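Local coordinates for calcium-regulated actin-bundling protein (Dictyostelium discoideum, PDB 4X3N) that bundles actin filaments, binds calcium and may contribute to the structure and reorganization of filopodia and pseudopodia during cell movement, at residues Glu29-Glu32 with Phe33-Val37; His48-Asn51 with Ala52-Glu56; Arg196-Ala199 with Tyr200-Lys204; Leu233-Gln236 with Leu237-Leu241. All coordinates share one frame; numbering follows the deposited sequence.

Overall arrangement
All four contacts lie within single helices, between residues three to five apart. Interactions 1 and 2 sit on consecutive helices, 28-38 and 42-57, and touch where Val37 CG1 packs on His48 CG at 3.7 Å. Interactions 3 and 4 lie on helices 181-211 and 232-255, with centres about 10 Å apart, and meet through Arg196, Ile197 and Glu203 against Gln236, Leu237, Ala240 and Leu233. Interactions 1 and 3 have centres about 36 Å apart. Interaction 1 is a surface contact near the calcium site; the others are partly buried. Interaction 1 pairs sulfurs and an aromatic ring, interaction 2 aromatic and aliphatic groups, interaction 3 an arginine and a glutamate; interaction 4 has a lysine-amide hydrogen bond.

Interaction 1. Residues Glu29-Glu32 with Phe33-Val37; sequences EAME and FFCNV
Met31 reaches along helix 28-38 toward Cys35 and Phe34, one turn on. Its CG is anti to the backbone N (chi1 -173°), and the chain then bends twice. CB leads away from 33-37. CG comes to 4.1 Å from Cys35 SG, and Met31 SD closes to 3.9 Å from the same sulfur. Met31 SD also lies 5.4 Å from the centroid of the Phe34 ring, 47° off the ring normal. This is an oblique Met-aromatic contact, with the sulfur neither squarely over the face nor in the plane.

Backbone bonds hold these side chains in step. Phe34 N donates to Ala30 O at 2.8 Å, and Cys35 N donates to Met31 O at 2.8 Å. On another side of the helix, Glu32 CG packs 3.8 Å from Asn36 ND2. The carboxylate and amide planes there are turned 71° apart. Phe33 carries Val37 CG2 over one ring face, 3.6 Å above the plane and offset toward the rim.

Phe34 is buried against Leu154, Glu155 and Leu158 of helix 153-160. Met31, Glu32 and Cys35 pack on Gln83 of the second subunit. Met31 and Cys35 also touch Asn146, a calcium ligand. The arrangement is an i to i+3 and i+4 contact along one helix, with a Met-aromatic pair, beside a calcium site whose loop is consistent with an EF-hand.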
loop_
_atom_site.group_PDB
_atom_site.type_symbol
_atom_site.label_atom_id
_atom_site.label_comp_id
_atom_site.label_asym_id
_atom_site.label_seq_id
_atom_site.Cartn_x
_atom_site.Cartn_y
_atom_site.Cartn_z
ATOM N N GLU A 29 20.370 13.836 9.836
ATOM C CA GLU A 29 20.061 13.625 11.218
ATOM C C GLU A 29 18.681 14.215 11.547
ATOM O O GLU A 29 17.938 13.664 12.316
ATOM C CB GLU A 29 21.134 14.320 12.055
ATOM C CG GLU A 29 21.119 13.978 13.545
ATOM C CD GLU A 29 22.034 14.874 14.395
ATOM O OE1 GLU A 29 23.033 15.427 13.868
ATOM O OE2 GLU A 29 21.744 15.038 15.601
ATOM N N ALA A 30 18.390 15.384 10.999
ATOM C CA ALA A 30 17.118 16.043 11.264
ATOM C C ALA A 30 15.997 15.252 10.533
ATOM O O ALA A 30 14.930 15.066 11.080
ATOM C CB ALA A 30 17.160 17.457 10.779
ATOM N N MET A 31 16.257 14.793 9.308
ATOM C CA MET A 31 15.288 14.007 8.574
ATOM C C MET A 31 14.943 12.747 9.338
ATOM O O MET A 31 13.794 12.349 9.356
ATOM C CB MET A 31 15.798 13.671 7.188
ATOM C CG MET A 31 14.790 13.004 6.283
ATOM S SD MET A 31 13.232 13.940 6.115
ATOM C CE MET A 31 13.701 15.079 4.783
ATOM N N GLU A 32 15.915 12.131 10.008
ATOM C CA GLU A 32 15.642 10.853 10.636
ATOM C C GLU A 32 14.737 11.134 11.799
ATOM O O GLU A 32 13.761 10.395 12.041
ATOM C CB GLU A 32 16.937 10.154 11.109
ATOM C CG GLU A 32 16.677 8.944 12.018
ATOM C CD GLU A 32 17.890 8.561 12.895
ATOM O OE1 GLU A 32 18.927 9.265 12.858
ATOM O OE2 GLU A 32 17.824 7.545 13.627
ATOM N N PHE A 33 15.080 12.191 12.549
ATOM C CA PHE A 33 14.222 12.660 13.657
ATOM C C PHE A 33 12.800 12.902 13.179
ATOM O O PHE A 33 11.830 12.395 13.713
ATOM C CB PHE A 33 14.788 13.943 14.264
ATOM C CG PHE A 33 13.898 14.548 15.288
ATOM C CD1 PHE A 33 13.797 13.976 16.565
ATOM C CD2 PHE A 33 13.148 15.640 15.005
ATOM C CE1 PHE A 33 12.987 14.551 17.519
ATOM C CE2 PHE A 33 12.335 16.194 15.946
ATOM C CZ PHE A 33 12.227 15.640 17.185
ATOM N N PHE A 34 12.694 13.706 12.130
ATOM C CA PHE A 34 11.407 14.092 11.570
ATOM C C PHE A 34 10.621 12.861 11.181
ATOM O O PHE A 34 9.442 12.758 11.492
ATOM C CB PHE A 34 11.671 14.930 10.325
ATOM C CG PHE A 34 10.463 15.554 9.732
ATOM C CD1 PHE A 34 9.718 14.902 8.844
ATOM C CD2 PHE A 34 10.142 16.873 10.043
ATOM C CE1 PHE A 34 8.565 15.487 8.311
ATOM C CE2 PHE A 34 9.002 17.474 9.534
ATOM C CZ PHE A 34 8.224 16.803 8.648
ATOM N N CYS A 35 11.248 11.948 10.466
ATOM C CA CYS A 35 10.547 10.745 10.032
ATOM C C CYS A 35 10.044 9.937 11.212
ATOM O O CYS A 35 8.921 9.380 11.146
ATOM C CB CYS A 35 11.412 9.869 9.101
ATOM S SG CYS A 35 11.628 10.658 7.478
ATOM N N ASN A 36 10.830 9.876 12.289
ATOM C CA ASN A 36 10.369 9.157 13.482
ATOM C C ASN A 36 9.203 9.767 14.169
ATOM O O ASN A 36 8.254 9.077 14.500
ATOM C CB ASN A 36 11.514 8.962 14.451
ATOM C CG ASN A 36 12.508 7.963 13.918
ATOM O OD1 ASN A 36 12.127 7.057 13.185
ATOM N ND2 ASN A 36 13.765 8.105 14.265
ATOM N N VAL A 37 9.250 11.078 14.395
ATOM C CA VAL A 37 8.124 11.774 14.959
ATOM C C VAL A 37 6.903 11.556 14.055
ATOM O O VAL A 37 5.802 11.343 14.541
ATOM C CB VAL A 37 8.372 13.335 15.072
ATOM C CG1 VAL A 37 7.109 14.030 15.615
ATOM C CG2 VAL A 37 9.572 13.621 15.977
#

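Interaction 2. Residues His48-Asn51 with Ala52-Glu56; sequences HFLN and AYWAE
Phe49 and Tyr53 form the tight side of this turn of helix 42-57. Phe49 CE1 approaches Tyr53 CD2 to 3.5 Å. The ring centroids are 5.3 Å apart and the planes are inclined at 39°, so the pair is oblique. Tyr53 CB lies over one face of the Phe49 ring. Phe49 has CG anti to its own N (chi1 175°), which swings the ring back toward the next turn. Both residues are buried. Tyr53 OH is hydrogen-bonded to Asp169. Replacing Tyr53 by an alanine would probably leave the Phe49 ring without its aromatic neighbour and Asp169 without its hydroxyl partner.

The other side is looser. Leu50 CB stands 4.0 Å from Trp54 CE3, and Leu50 CD2 is 4.0 Å from Trp54 CZ3. Leu50 is buried, whereas Trp54 is partly exposed and also meets the ring of Trp277. Leu50 O lies at the edge of the indole, near its plane.

The backbone is irregular here. Ala52 N donates to His48 O at 3.1 Å and Tyr53 N to Phe49 O at 3.0 Å. Each N also makes a weak bond to the residue three back. Leu50 O and Trp54 N are 2.8 Å apart, but the angle is too poor for a bond. The helix bends at Ala55 and Glu56, whose N atoms miss the regular i to i+4 bond; Glu56 N makes a weak one to Tyr53 O.

Phe49 and Tyr53 pack on Leu158 of helix 153-160. Ala52 and Tyr53 meet Phe170 of helix 167-174, while Leu50 and Trp54 face helix 273-290 through Trp278 and Ala273.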
loop_
_atom_site.group_PDB
_atom_site.type_symbol
_atom_site.label_atom_id
_atom_site.label_comp_id
_atom_site.label_asym_id
_atom_site.label_seq_id
_atom_site.Cartn_x
_atom_site.Cartn_y
_atom_site.Cartn_z
ATOM N N HIS A 48 4.342 16.945 19.887
ATOM C CA HIS A 48 5.641 17.412 19.489
ATOM C C HIS A 48 5.514 18.804 18.893
ATOM O O HIS A 48 6.309 19.720 19.197
ATOM C CB HIS A 48 6.319 16.522 18.444
ATOM C CG HIS A 48 7.101 15.423 19.034
ATOM N ND1 HIS A 48 6.493 14.315 19.579
ATOM C CD2 HIS A 48 8.428 15.261 19.224
ATOM C CE1 HIS A 48 7.411 13.487 20.037
ATOM N NE2 HIS A 48 8.593 14.050 19.863
ATOM N N PHE A 49 4.572 18.939 17.991
ATOM C CA PHE A 49 4.367 20.268 17.345
ATOM C C PHE A 49 4.058 21.379 18.362
ATOM O O PHE A 49 4.695 22.446 18.351
ATOM C CB PHE A 49 3.269 20.167 16.309
ATOM C CG PHE A 49 2.905 21.520 15.674
ATOM C CD1 PHE A 49 3.742 22.091 14.775
ATOM C CD2 PHE A 49 1.779 22.195 16.041
ATOM C CE1 PHE A 49 3.468 23.333 14.212
ATOM C CE2 PHE A 49 1.495 23.447 15.473
ATOM C CZ PHE A 49 2.357 23.986 14.565
ATOM N N LEU A 50 3.075 21.112 19.243
ATOM C CA LEU A 50 2.641 22.064 20.216
ATOM C C LEU A 50 3.752 22.423 21.199
ATOM O O LEU A 50 3.979 23.612 21.435
ATOM C CB LEU A 50 1.409 21.581 20.948
ATOM C CG LEU A 50 0.139 21.463 20.159
ATOM C CD1 LEU A 50 -0.884 20.732 20.993
ATOM C CD2 LEU A 50 -0.444 22.809 19.719
ATOM N N ASN A 51 4.459 21.444 21.756
ATOM C CA ASN A 51 5.620 21.759 22.574
ATOM C C ASN A 51 6.619 22.680 21.898
ATOM O O ASN A 51 7.186 23.512 22.558
ATOM C CB ASN A 51 6.402 20.513 22.958
ATOM C CG ASN A 51 5.729 19.741 24.083
ATOM O OD1 ASN A 51 4.934 20.291 24.831
ATOM N ND2 ASN A 51 6.069 18.478 24.207
ATOM N N ALA A 52 6.884 22.465 20.617
ATOM C CA ALA A 52 7.910 23.207 19.931
ATOM C C ALA A 52 7.442 24.663 19.671
ATOM O O ALA A 52 8.216 25.614 19.737
ATOM C CB ALA A 52 8.266 22.552 18.616
ATOM N N TYR A 53 6.174 24.819 19.380
ATOM C CA TYR A 53 5.700 26.099 18.921
ATOM C C TYR A 53 4.704 26.724 19.900
ATOM O O TYR A 53 3.900 27.588 19.520
ATOM C CB TYR A 53 5.079 25.927 17.543
ATOM C CG TYR A 53 6.069 25.808 16.446
ATOM C CD1 TYR A 53 6.783 26.907 16.000
ATOM C CD2 TYR A 53 6.320 24.563 15.850
ATOM C CE1 TYR A 53 7.731 26.759 15.000
ATOM C CE2 TYR A 53 7.222 24.404 14.829
ATOM C CZ TYR A 53 7.946 25.500 14.394
ATOM O OH TYR A 53 8.919 25.321 13.439
ATOM N N TRP A 54 4.739 26.319 21.162
ATOM C CA TRP A 54 3.724 26.768 22.111
ATOM C C TRP A 54 3.641 28.330 22.169
ATOM O O TRP A 54 2.539 28.894 22.241
ATOM C CB TRP A 54 3.997 26.159 23.529
ATOM C CG TRP A 54 2.827 26.297 24.421
ATOM C CD1 TRP A 54 2.718 27.105 25.543
ATOM C CD2 TRP A 54 1.568 25.664 24.261
ATOM N NE1 TRP A 54 1.464 27.003 26.052
ATOM C CE2 TRP A 54 0.740 26.114 25.293
ATOM C CE3 TRP A 54 1.040 24.795 23.302
ATOM C CZ2 TRP A 54 -0.573 25.695 25.424
ATOM C CZ3 TRP A 54 -0.270 24.363 23.442
ATOM C CH2 TRP A 54 -1.061 24.803 24.484
ATOM N N ALA A 55 4.784 29.010 22.086
ATOM C CA ALA A 55 4.811 30.467 22.265
ATOM C C ALA A 55 4.007 31.072 21.155
ATOM O O ALA A 55 3.292 32.031 21.376
ATOM C CB ALA A 55 6.217 31.024 22.256
ATOM N N GLU A 56 4.081 30.473 19.981
ATOM C CA GLU A 56 3.418 31.002 18.814
ATOM C C GLU A 56 2.052 30.483 18.541
ATOM O O GLU A 56 1.280 31.130 17.831
ATOM C CB GLU A 56 4.264 30.676 17.581
ATOM C CG GLU A 56 5.656 31.289 17.533
ATOM C CD GLU A 56 6.692 30.506 18.304
ATOM O OE1 GLU A 56 6.428 29.388 18.811
ATOM O OE2 GLU A 56 7.828 31.000 18.340
#

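Interaction 3. Residues Arg196-Ala199 with Tyr200-Lys204; sequences RIRA and YEEEK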
loop_
_atom_site.group_PDB
_atom_site.type_symbol
_atom_site.label_atom_id
_atom_site.label_comp_id
_atom_site.label_asym_id
_atom_site.label_seq_id
_atom_site.Cartn_x
_atom_site.Cartn_y
_atom_site.Cartn_z
ATOM N N ARG A 196 -9.578 0.869 28.720
ATOM C CA ARG A 196 -10.767 0.518 29.515
ATOM C C ARG A 196 -12.085 0.952 28.841
ATOM O O ARG A 196 -13.084 0.288 28.955
ATOM C CB ARG A 196 -10.656 1.137 30.872
ATOM C CG ARG A 196 -9.495 0.637 31.741
ATOM C CD ARG A 196 -9.539 -0.903 31.852
ATOM N NE ARG A 196 -8.296 -1.378 32.430
ATOM C CZ ARG A 196 -8.136 -2.442 33.243
ATOM N NH1 ARG A 196 -9.150 -3.238 33.590
ATOM N NH2 ARG A 196 -6.917 -2.719 33.706
ATOM N N ILE A 197 -12.046 2.053 28.101
ATOM C CA ILE A 197 -13.176 2.504 27.328
ATOM C C ILE A 197 -13.507 1.490 26.268
ATOM O O ILE A 197 -14.687 1.123 26.092
ATOM C CB ILE A 197 -12.868 3.847 26.634
ATOM C CG1 ILE A 197 -12.940 5.000 27.630
ATOM C CG2 ILE A 197 -13.852 4.032 25.495
ATOM C CD1 ILE A 197 -12.333 6.314 27.133
ATOM N N ARG A 198 -12.494 1.010 25.532
ATOM C CA ARG A 198 -12.744 -0.078 24.520
ATOM C C ARG A 198 -13.358 -1.304 25.187
ATOM O O ARG A 198 -14.308 -1.822 24.710
ATOM C CB ARG A 198 -11.472 -0.468 23.763
ATOM C CG ARG A 198 -11.517 -1.775 22.929
ATOM C CD ARG A 198 -10.276 -1.962 22.040
ATOM N NE ARG A 198 -9.969 -0.730 21.332
ATOM C CZ ARG A 198 -8.929 -0.541 20.513
ATOM N NH1 ARG A 198 -8.056 -1.505 20.286
ATOM N NH2 ARG A 198 -8.778 0.625 19.905
ATOM N N ALA A 199 -12.746 -1.799 26.251
ATOM C CA ALA A 199 -13.269 -2.956 26.967
ATOM C C ALA A 199 -14.753 -2.726 27.344
ATOM O O ALA A 199 -15.598 -3.576 27.074
ATOM C CB ALA A 199 -12.452 -3.192 28.233
ATOM N N TYR A 200 -15.065 -1.581 27.940
ATOM C CA TYR A 200 -16.455 -1.227 28.313
ATOM C C TYR A 200 -17.433 -1.108 27.141
ATOM O O TYR A 200 -18.523 -1.693 27.146
ATOM C CB TYR A 200 -16.461 0.051 29.137
ATOM C CG TYR A 200 -17.827 0.710 29.345
ATOM C CD1 TYR A 200 -18.726 0.244 30.316
ATOM C CD2 TYR A 200 -18.165 1.853 28.653
ATOM C CE1 TYR A 200 -19.932 0.876 30.536
ATOM C CE2 TYR A 200 -19.369 2.509 28.871
ATOM C CZ TYR A 200 -20.246 2.018 29.803
ATOM O OH TYR A 200 -21.442 2.670 29.963
ATOM N N GLU A 201 -17.035 -0.395 26.104
ATOM C CA GLU A 201 -17.906 -0.266 24.935
ATOM C C GLU A 201 -17.999 -1.558 24.171
ATOM O O GLU A 201 -19.026 -1.837 23.569
ATOM C CB GLU A 201 -17.450 0.840 24.005
ATOM C CG GLU A 201 -17.453 2.177 24.667
ATOM C CD GLU A 201 -18.816 2.879 24.738
ATOM O OE1 GLU A 201 -19.869 2.304 24.473
ATOM O OE2 GLU A 201 -18.784 4.051 25.127
ATOM N N GLU A 202 -16.975 -2.422 24.219
ATOM C CA GLU A 202 -17.143 -3.705 23.459
ATOM C C GLU A 202 -18.133 -4.610 24.138
ATOM O O GLU A 202 -18.963 -5.282 23.497
ATOM C CB GLU A 202 -15.792 -4.410 23.225
ATOM C CG GLU A 202 -15.096 -3.851 21.974
ATOM C CD GLU A 202 -13.655 -4.296 21.821
ATOM O OE1 GLU A 202 -13.156 -4.944 22.775
ATOM O OE2 GLU A 202 -13.040 -3.982 20.762
ATOM N N GLU A 203 -18.049 -4.655 25.435
ATOM C CA GLU A 203 -19.011 -5.433 26.170
ATOM C C GLU A 203 -20.456 -4.890 26.051
ATOM O O GLU A 203 -21.381 -5.632 26.055
ATOM C CB GLU A 203 -18.636 -5.377 27.619
ATOM C CG GLU A 203 -19.665 -5.946 28.577
ATOM C CD GLU A 203 -19.780 -7.442 28.463
ATOM O OE1 GLU A 203 -19.194 -8.051 27.537
ATOM O OE2 GLU A 203 -20.511 -8.029 29.285
ATOM N N LYS A 204 -20.630 -3.585 26.110
ATOM C CA LYS A 204 -21.915 -2.985 25.864
ATOM C C LYS A 204 -22.456 -3.472 24.535
ATOM O O LYS A 204 -23.592 -3.922 24.464
ATOM C CB LYS A 204 -21.737 -1.489 25.809
ATOM C CG LYS A 204 -22.823 -0.753 26.499
ATOM C CD LYS A 204 -22.753 0.740 26.222
ATOM C CE LYS A 204 -22.813 1.438 27.540
ATOM N NZ LYS A 204 -22.758 2.896 27.287
#
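Four regular i to i+4 backbone bonds run through this turn of helix 181-211, from Tyr200 N to Arg196 O (2.9 Å) through to Glu203 N to Ala199 O (3.1 Å). It is an alpha-helical contact within the C-terminal F-actin bundling region. Arg198 and Glu202 lie side by side and point the same way. With Glu202 CG anti to its carbonyl carbon (chi1 -85°), the extended chain lays its carboxylate alongside CG and CD of Arg198. Arg198 CG is 3.4 Å from Glu202 OE2. No salt bridge forms: Arg198 NE and Glu202 OE2 are 4.5 Å apart, and OE2 lies well out of the guanidinium plane. The guanidinium is held instead by Asp89 and the carbonyl of Phe86. With a leucine in place of Glu202 the carboxylate is gone, which would probably leave Lys87 without its weak, distant partner and Arg198 relying on Asp89 and Phe86.

Ile197 and Glu201 also run alongside each other, with Ile197 CG2 4.1 Å from Glu201 CG. Glu201 OE2 turns to the hydroxyl of Tyr290, and Ile197 packs on Leu237 of helix 232-255. Tyr200 OH is bonded to Asp229 and also takes a weak hydrogen bond from Lys204 NZ, 3.0 Å away.

Interaction 4. Residues Leu233-Gln236 with Leu237-Leu241; sequences LKEQ and LNFAL
Lys234 and Asn238 make the one side-chain hydrogen bond of this contact. Lys234 NZ donates to Asn238 OD1 at 3.0 Å. The donor lies in the amide plane, on a lone pair of the oxygen, with a C=O...donor angle of 130°. Lys234 starts with CG anti to the backbone N (chi1 178°), then bends at each further torsion. This curl returns the ammonium group to the next turn. The same NZ is also bonded to the carbonyl of Tyr290, so two oxygens grip it.

Beside this bond, Lys234 CD comes to 4.2 Å from Leu237 CD2. On a different face of the helix, Glu235 CG lies 3.9 Å from Phe239 CD2. Glu235 and Phe239 run alongside each other, with the carboxylate and ring planes 75° apart. The backbone oxygen of Glu235 sits at the edge of the phenyl ring, in its plane, 3.3 Å from Phe239 CD2.

Backbone bonds carry the helix through. Asn238 N donates almost straight to Lys234 O at 2.9 Å. Ala240 N donates to Gln236 O at 2.8 Å. Leu237 and Phe239 donate in the same way to Leu233 and Glu235.

Neighbouring helices take up the buried side. Leu237 packs on Tyr290 of helix 273-290. Ala240 and Gln236 meet Arg196.

The chemistry thus divides by side. Phe239 and Glu235 are exposed, while Leu237 and Ala240 are buried. Lys234 probably helps tie this helix to 273-290, since its ammonium group donates both to the Asn238 amide oxygen of its own helix and to the Tyr290 carbonyl of the other.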
loop_
_atom_site.group_PDB
_atom_site.type_symbol
_atom_site.label_atom_id
_atom_site.label_comp_id
_atom_site.label_asym_id
_atom_site.label_seq_id
_atom_site.Cartn_x
_atom_site.Cartn_y
_atom_site.Cartn_z
ATOM N N LEU A 233 -16.404 -3.791 34.315
ATOM C CA LEU A 233 -15.668 -3.052 33.269
ATOM C C LEU A 233 -15.870 -1.539 33.457
ATOM O O LEU A 233 -14.953 -0.752 33.244
ATOM C CB LEU A 233 -16.112 -3.499 31.888
ATOM C CG LEU A 233 -15.869 -4.998 31.626
ATOM C CD1 LEU A 233 -16.520 -5.501 30.354
ATOM C CD2 LEU A 233 -14.381 -5.248 31.592
ATOM N N LYS A 234 -17.042 -1.150 33.921
ATOM C CA LYS A 234 -17.280 0.254 34.149
ATOM C C LYS A 234 -16.506 0.647 35.382
ATOM O O LYS A 234 -15.855 1.676 35.430
ATOM C CB LYS A 234 -18.758 0.573 34.293
ATOM C CG LYS A 234 -19.018 2.062 34.583
ATOM C CD LYS A 234 -18.209 2.907 33.601
ATOM C CE LYS A 234 -18.921 4.135 33.066
ATOM N NZ LYS A 234 -18.913 5.132 34.142
ATOM N N GLU A 235 -16.503 -0.219 36.386
ATOM C CA GLU A 235 -15.684 0.053 37.534
ATOM C C GLU A 235 -14.185 0.284 37.178
ATOM O O GLU A 235 -13.531 1.180 37.697
ATOM C CB GLU A 235 -15.832 -1.098 38.548
ATOM C CG GLU A 235 -14.980 -0.930 39.802
ATOM C CD GLU A 235 -15.142 -2.116 40.781
ATOM O OE1 GLU A 235 -15.532 -1.894 41.937
ATOM O OE2 GLU A 235 -14.857 -3.258 40.370
ATOM N N GLN A 236 -13.643 -0.573 36.350
ATOM C CA GLN A 236 -12.236 -0.498 35.991
ATOM C C GLN A 236 -11.993 0.834 35.251
ATOM O O GLN A 236 -10.970 1.496 35.443
ATOM C CB GLN A 236 -11.888 -1.669 35.098
ATOM C CG GLN A 236 -11.827 -3.045 35.786
ATOM C CD GLN A 236 -10.699 -3.120 36.794
ATOM O OE1 GLN A 236 -9.576 -2.587 36.577
ATOM N NE2 GLN A 236 -10.963 -3.812 37.910
ATOM N N LEU A 237 -12.937 1.222 34.410
ATOM C CA LEU A 237 -12.827 2.522 33.694
ATOM C C LEU A 237 -12.809 3.666 34.681
ATOM O O LEU A 237 -11.904 4.520 34.663
ATOM C CB LEU A 237 -13.976 2.633 32.704
ATOM C CG LEU A 237 -14.145 3.910 31.894
ATOM C CD1 LEU A 237 -12.871 4.326 31.252
ATOM C CD2 LEU A 237 -15.196 3.683 30.829
ATOM N N ASN A 238 -13.773 3.680 35.592
ATOM C CA ASN A 238 -13.810 4.717 36.634
ATOM C C ASN A 238 -12.520 4.851 37.399
ATOM O O ASN A 238 -12.056 5.957 37.680
ATOM C CB ASN A 238 -14.932 4.459 37.623
ATOM C CG ASN A 238 -16.340 4.567 37.006
ATOM O OD1 ASN A 238 -16.580 5.232 35.992
ATOM N ND2 ASN A 238 -17.295 3.925 37.669
ATOM N N PHE A 239 -11.889 3.725 37.723
ATOM C CA PHE A 239 -10.637 3.778 38.459
ATOM C C PHE A 239 -9.505 4.243 37.524
ATOM O O PHE A 239 -8.616 4.980 37.944
ATOM C CB PHE A 239 -10.297 2.428 39.147
ATOM C CG PHE A 239 -10.937 2.241 40.538
ATOM C CD1 PHE A 239 -10.236 2.595 41.700
ATOM C CD2 PHE A 239 -12.229 1.721 40.687
ATOM C CE1 PHE A 239 -10.802 2.414 42.962
ATOM C CE2 PHE A 239 -12.802 1.545 41.964
ATOM C CZ PHE A 239 -12.093 1.902 43.101
ATOM N N ALA A 240 -9.518 3.794 36.271
ATOM C CA ALA A 240 -8.480 4.211 35.320
ATOM C C ALA A 240 -8.525 5.729 35.162
ATOM O O ALA A 240 -7.486 6.369 35.061
ATOM C CB ALA A 240 -8.715 3.549 33.994
ATOM N N LEU A 241 -9.730 6.301 35.182
ATOM C CA LEU A 241 -9.890 7.783 35.079
ATOM C C LEU A 241 -9.242 8.522 36.270
ATOM O O LEU A 241 -8.711 9.626 36.120
ATOM C CB LEU A 241 -11.372 8.182 35.029
ATOM C CG LEU A 241 -12.126 7.982 33.726
ATOM C CD1 LEU A 241 -13.641 8.154 33.911
ATOM C CD2 LEU A 241 -11.577 8.948 32.669
#